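Local coordinates for protein ColD (Escherichia coli, PDB 3GR9) that works in L-colitose biosynthesis as a pyridoxal phosphate-dependent sugar dehydratase and, with two engineered substitutions, has been converted into an aminotransferase, at residues N62-A67 with P247-R252; C213-G218 with V251-M256. The protein carries 2 engineered substitutions. All coordinates share one frame; numbering follows the deposited sequence.

How the contacts relate
Both contacts are buried, and both use the loop that leads into helix 255-286, sharing Val251 and Arg252; the centres of contact 1 and contact 2 lie about 9 Å apart. Contact 1 sets this loop against helix 58-71 and is apolar across the segments apart from the tyrosine hydroxyl, with a tyrosine ring laid under leucine branches. Contact 2 sets it against residues 213-218, and mixes one backbone hydrogen bond with arginine and histidine side chains at a bound 2-oxoglutarate. Probable backbone hydrogen bonds between Tyr249 and both Ile214 and His217 tie the two together. The loop thus has a greasy side within its own subunit and a charged side at the dimer interface.

Contact 1 of 2, residues N62-A67 with P247-R252; sequences NLLMIA and PGYNVR. With AKG (2-oxoglutaric acid), chain I.
The phenol ring of Tyr249 meets helix 58-71 with one face, and Leu63 supplies the group that lies on it. CD2 of Leu63 stands 4.0 Å from the centroid of the Tyr249 ring and only 14° off its normal, a CH-pi contact displaced a little toward the rim. The two side chains approach from opposite directions: Leu63, its CG anti to the backbone N (chi1 178°), extends out from the helix, while the tyrosine reaches back toward it. The second branch of the leucine goes to the polar end of the ring, CD1 of Leu63 lying 3.7 Å from OH of Tyr249.

Leu64 enters differently. It runs antiparallel to the tyrosine side chain, and its CD1 comes obliquely to 3.6 Å from CD2 of Tyr249. Its other methyl, CD2, meets CG2 of Val251 tip to tip at 3.7 Å; Leu64 thus touches both loop residues, one methyl mainly to each. One helical turn on from Leu63, Ala67 closes on the ring edge, with its CB near the ring plane and 4.5 Å from CE2 of Tyr249. Val55 of strand 51-55 touches both Leu64 and Val251 and extends the cluster toward the large mixed sheet of the aminotransferase fold.

The one polar atom of the cluster is not left to the leucines, for OH of Tyr249 is hydrogen-bonded to the hydroxyl of Tyr100. On the neighbouring residue, ND2 of Asn250 bonds to the side chain of the engineered lysine that carries pyridoxal phosphate in the second subunit, as well as to Glu196 of that subunit. Dispersion and CH-pi packing thus line the inner side of the loop, alongside backbone hydrogen bonds, while the next residue, Asn250, engages the partner's cofactor across the dimer interface.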
# COMPACT_ATOMS: atom_id res chain seq x y z
N ASN B 62 -3.57 -8.10 4.00
CA ASN B 62 -4.61 -8.95 3.40
C ASN B 62 -4.33 -9.06 1.91
O ASN B 62 -4.45 -10.13 1.33
CB ASN B 62 -6.06 -8.43 3.63
CG ASN B 62 -6.57 -8.73 5.03
OD1 ASN B 62 -5.89 -9.32 5.85
ND2 ASN B 62 -7.79 -8.28 5.30
N LEU B 63 -3.94 -7.94 1.30
CA LEU B 63 -3.58 -7.91 -0.13
C LEU B 63 -2.50 -8.94 -0.41
O LEU B 63 -2.59 -9.76 -1.30
CB LEU B 63 -3.01 -6.53 -0.45
CG LEU B 63 -2.51 -6.27 -1.87
CD1 LEU B 63 -3.49 -6.82 -2.87
CD2 LEU B 63 -2.36 -4.77 -2.08
N LEU B 64 -1.44 -8.84 0.38
CA LEU B 64 -0.32 -9.73 0.31
C LEU B 64 -0.69 -11.16 0.66
O LEU B 64 -0.36 -12.10 -0.08
CB LEU B 64 0.81 -9.20 1.19
CG LEU B 64 1.83 -8.50 0.26
CD1 LEU B 64 1.26 -7.35 -0.63
CD2 LEU B 64 3.02 -8.00 1.04
N MET B 65 -1.50 -11.35 1.70
CA MET B 65 -1.91 -12.71 2.00
C MET B 65 -2.48 -13.38 0.76
O MET B 65 -2.34 -14.57 0.52
CB MET B 65 -3.05 -12.71 2.99
CG MET B 65 -3.13 -14.12 3.52
SD MET B 65 -4.41 -14.17 4.71
CE MET B 65 -5.29 -12.69 4.01
N ILE B 66 -3.20 -12.63 -0.03
CA ILE B 66 -3.81 -13.25 -1.19
C ILE B 66 -2.84 -13.34 -2.34
O ILE B 66 -2.60 -14.42 -2.86
CB ILE B 66 -5.04 -12.47 -1.64
CG1 ILE B 66 -6.31 -13.07 -1.01
CG2 ILE B 66 -5.12 -12.38 -3.18
CD1 ILE B 66 -6.12 -13.64 0.40
N ALA B 67 -2.35 -12.20 -2.79
CA ALA B 67 -1.41 -12.19 -3.91
C ALA B 67 -0.47 -13.35 -3.78
O ALA B 67 -0.14 -14.04 -4.76
CB ALA B 67 -0.56 -10.94 -3.90
N PRO B 247 5.84 -9.68 -9.41
CA PRO B 247 5.07 -8.42 -9.50
C PRO B 247 4.54 -8.17 -8.10
O PRO B 247 3.60 -8.82 -7.62
CB PRO B 247 3.93 -8.73 -10.50
CG PRO B 247 4.05 -10.27 -10.85
CD PRO B 247 5.09 -10.86 -9.88
N GLY B 248 5.18 -7.25 -7.42
CA GLY B 248 4.82 -6.93 -6.06
C GLY B 248 4.28 -5.54 -5.95
O GLY B 248 3.66 -5.01 -6.86
N TYR B 249 4.54 -4.96 -4.80
CA TYR B 249 4.05 -3.68 -4.43
C TYR B 249 5.12 -3.04 -3.60
O TYR B 249 6.08 -3.69 -3.23
CB TYR B 249 2.83 -3.90 -3.54
CG TYR B 249 1.68 -4.61 -4.18
CD1 TYR B 249 0.87 -3.96 -5.08
CD2 TYR B 249 1.38 -5.92 -3.88
CE1 TYR B 249 -0.19 -4.59 -5.67
CE2 TYR B 249 0.33 -6.57 -4.46
CZ TYR B 249 -0.46 -5.89 -5.35
OH TYR B 249 -1.51 -6.51 -5.95
N ASN B 250 4.95 -1.78 -3.25
CA ASN B 250 5.82 -1.22 -2.25
C ASN B 250 5.05 -1.08 -0.95
O ASN B 250 4.57 0.01 -0.65
CB ASN B 250 6.45 0.11 -2.63
CG ASN B 250 7.04 0.82 -1.43
OD1 ASN B 250 6.91 0.33 -0.32
ND2 ASN B 250 7.68 1.94 -1.64
N VAL B 251 4.93 -2.17 -0.20
CA VAL B 251 4.19 -2.16 1.08
C VAL B 251 4.90 -2.13 2.40
O VAL B 251 4.33 -2.47 3.44
CB VAL B 251 2.77 -2.75 1.09
CG1 VAL B 251 1.99 -2.25 -0.10
CG2 VAL B 251 2.75 -4.30 1.22
N ARG B 252 6.15 -1.69 2.30
CA ARG B 252 7.08 -1.53 3.41
C ARG B 252 6.48 -0.70 4.55
O ARG B 252 5.85 0.34 4.32
CB ARG B 252 8.38 -0.85 2.92
CG ARG B 252 9.31 -1.74 2.02
CD ARG B 252 10.64 -1.05 1.87
NE ARG B 252 10.45 0.25 1.25
CZ ARG B 252 11.08 0.64 0.15
NH1 ARG B 252 11.99 -0.15 -0.40
NH2 ARG B 252 10.86 1.85 -0.37
C1 AKG I . 15.68 3.55 -7.30
O1 AKG I . 16.63 3.06 -6.65
O2 AKG I . 15.83 3.87 -8.51
C2 AKG I . 14.34 3.70 -6.67
O5 AKG I . 13.40 3.98 -7.38
C3 AKG I . 14.17 3.45 -5.19
C4 AKG I . 13.26 2.24 -4.93
C5 AKG I . 12.89 2.21 -3.48
O3 AKG I . 13.80 1.75 -2.59
O4 AKG I . 11.76 2.65 -3.10

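Contact 2 of 2, residues C213-G218 with V251-M256; sequences CIRAHG and VRPLEM. With AKG (2-oxoglutaric acid), chain I.
The carbonyl O of Arg215 receives the backbone N of Val251 in a short hydrogen bond of 2.6 Å. The side chain of Arg215 passes across the loop: its CG is 3.8 Å from the backbone N of Arg252, and its CD meets CD of Pro253 at 3.9 Å, the two side chains crossing at about a right angle. A bend at chi3 (72°) turns the guanidinium aside, and NH1 of Arg215 hydrogen-bonds to the backbone O of Met54 and forms a salt bridge with Glu40.

Arg252 heads off at a wide angle to Arg215. Its CG rests on the methyl of Ala216, CB to CG 3.8 Å, before a bend at chi3 (-60°) brings the guanidinium to the 2-oxoglutarate. NH2 of Arg252 donates to O4 of the ligand at 3.0 Å, and NH1 makes a weak bond to O3. His217 stands across this group, its ring edge toward NH1 of Arg252, while C4 of the ligand lies over a ring face; NE2 of His217 comes within 3.1 Å of O4.

NE of Arg252 is salt-bridged to Glu196 of the second subunit, whose Arg333 also bonds the ligand. The ligand therefore meets arginines of both subunits, Arg252 gripping its C5 carboxylate, while Glu196 probably holds Arg252 in orientation and tempers its charge.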
# COMPACT_ATOMS: atom_id res chain seq x y z
N CYS B 213 9.59 -10.87 -0.74
CA CYS B 213 9.80 -10.37 -2.07
C CYS B 213 8.73 -9.42 -2.49
O CYS B 213 9.00 -8.35 -3.04
CB CYS B 213 9.83 -11.53 -3.06
SG CYS B 213 9.85 -11.10 -4.85
N ILE B 214 7.49 -9.85 -2.30
CA ILE B 214 6.42 -9.00 -2.78
C ILE B 214 6.07 -7.76 -1.99
O ILE B 214 5.40 -6.87 -2.51
CB ILE B 214 5.19 -9.75 -3.33
CG1 ILE B 214 4.34 -10.38 -2.22
CG2 ILE B 214 5.53 -10.72 -4.47
CD1 ILE B 214 3.08 -10.95 -2.81
N ARG B 215 6.52 -7.69 -0.74
CA ARG B 215 6.26 -6.50 0.08
C ARG B 215 7.06 -5.31 -0.45
O ARG B 215 6.61 -4.15 -0.29
CB ARG B 215 6.76 -6.74 1.50
CG ARG B 215 6.89 -5.46 2.32
CD ARG B 215 7.20 -5.72 3.81
NE ARG B 215 8.57 -6.19 4.02
CZ ARG B 215 9.03 -6.64 5.18
NH1 ARG B 215 8.24 -6.69 6.26
NH2 ARG B 215 10.28 -7.04 5.26
N ALA B 216 8.21 -5.59 -1.08
CA ALA B 216 9.05 -4.51 -1.55
C ALA B 216 9.55 -4.62 -2.98
O ALA B 216 10.66 -5.13 -3.20
CB ALA B 216 10.21 -4.37 -0.62
N HIS B 217 8.76 -4.12 -3.93
CA HIS B 217 9.21 -4.06 -5.32
C HIS B 217 9.45 -5.36 -6.11
O HIS B 217 9.80 -5.28 -7.29
CB HIS B 217 10.48 -3.14 -5.42
CG HIS B 217 10.31 -1.80 -4.78
ND1 HIS B 217 9.53 -0.80 -5.34
CD2 HIS B 217 10.75 -1.30 -3.59
CE1 HIS B 217 9.51 0.25 -4.54
NE2 HIS B 217 10.25 -0.03 -3.47
N GLY B 218 9.29 -6.54 -5.50
CA GLY B 218 9.52 -7.80 -6.24
C GLY B 218 11.01 -7.98 -6.59
O GLY B 218 11.35 -8.70 -7.52
N VAL B 251 4.93 -2.17 -0.20
CA VAL B 251 4.19 -2.16 1.08
C VAL B 251 4.90 -2.13 2.40
O VAL B 251 4.33 -2.47 3.44
CB VAL B 251 2.77 -2.75 1.09
CG1 VAL B 251 1.99 -2.25 -0.10
CG2 VAL B 251 2.75 -4.30 1.22
N ARG B 252 6.15 -1.69 2.30
CA ARG B 252 7.08 -1.53 3.41
C ARG B 252 6.48 -0.70 4.55
O ARG B 252 5.85 0.34 4.32
CB ARG B 252 8.38 -0.85 2.92
CG ARG B 252 9.31 -1.74 2.02
CD ARG B 252 10.64 -1.05 1.87
NE ARG B 252 10.45 0.25 1.25
CZ ARG B 252 11.08 0.64 0.15
NH1 ARG B 252 11.99 -0.15 -0.40
NH2 ARG B 252 10.86 1.85 -0.37
N PRO B 253 6.72 -1.16 5.78
CA PRO B 253 6.24 -0.45 6.95
C PRO B 253 7.39 0.50 7.18
O PRO B 253 8.44 0.36 6.53
CB PRO B 253 6.18 -1.53 8.03
CG PRO B 253 6.15 -2.81 7.31
CD PRO B 253 6.97 -2.58 6.09
N LEU B 254 7.19 1.46 8.08
CA LEU B 254 8.24 2.44 8.38
C LEU B 254 8.96 2.08 9.68
O LEU B 254 8.32 1.73 10.66
CB LEU B 254 7.63 3.83 8.55
CG LEU B 254 7.13 4.68 7.36
CD1 LEU B 254 6.80 6.09 7.89
CD2 LEU B 254 8.26 4.80 6.34
N GLU B 255 10.28 2.23 9.71
CA GLU B 255 11.03 1.97 10.93
C GLU B 255 10.29 2.40 12.21
O GLU B 255 10.11 1.62 13.13
CB GLU B 255 12.42 2.60 10.83
CG GLU B 255 13.44 1.96 11.73
CD GLU B 255 13.89 0.63 11.20
OE1 GLU B 255 13.03 -0.19 10.78
OE2 GLU B 255 15.13 0.41 11.22
N MET B 256 9.81 3.65 12.25
CA MET B 256 9.04 4.16 13.40
C MET B 256 7.97 3.17 13.88
O MET B 256 7.81 2.94 15.09
CB MET B 256 8.41 5.55 13.16
CG MET B 256 9.40 6.68 13.48
SD MET B 256 8.92 8.31 12.91
CE MET B 256 10.39 9.31 13.59
C1 AKG I . 15.68 3.55 -7.30
O1 AKG I . 16.63 3.06 -6.65
O2 AKG I . 15.83 3.87 -8.51
C2 AKG I . 14.34 3.70 -6.67
O5 AKG I . 13.40 3.98 -7.38
C3 AKG I . 14.17 3.45 -5.19
C4 AKG I . 13.26 2.24 -4.93
C5 AKG I . 12.89 2.21 -3.48
O3 AKG I . 13.80 1.75 -2.59
O4 AKG I . 11.76 2.65 -3.10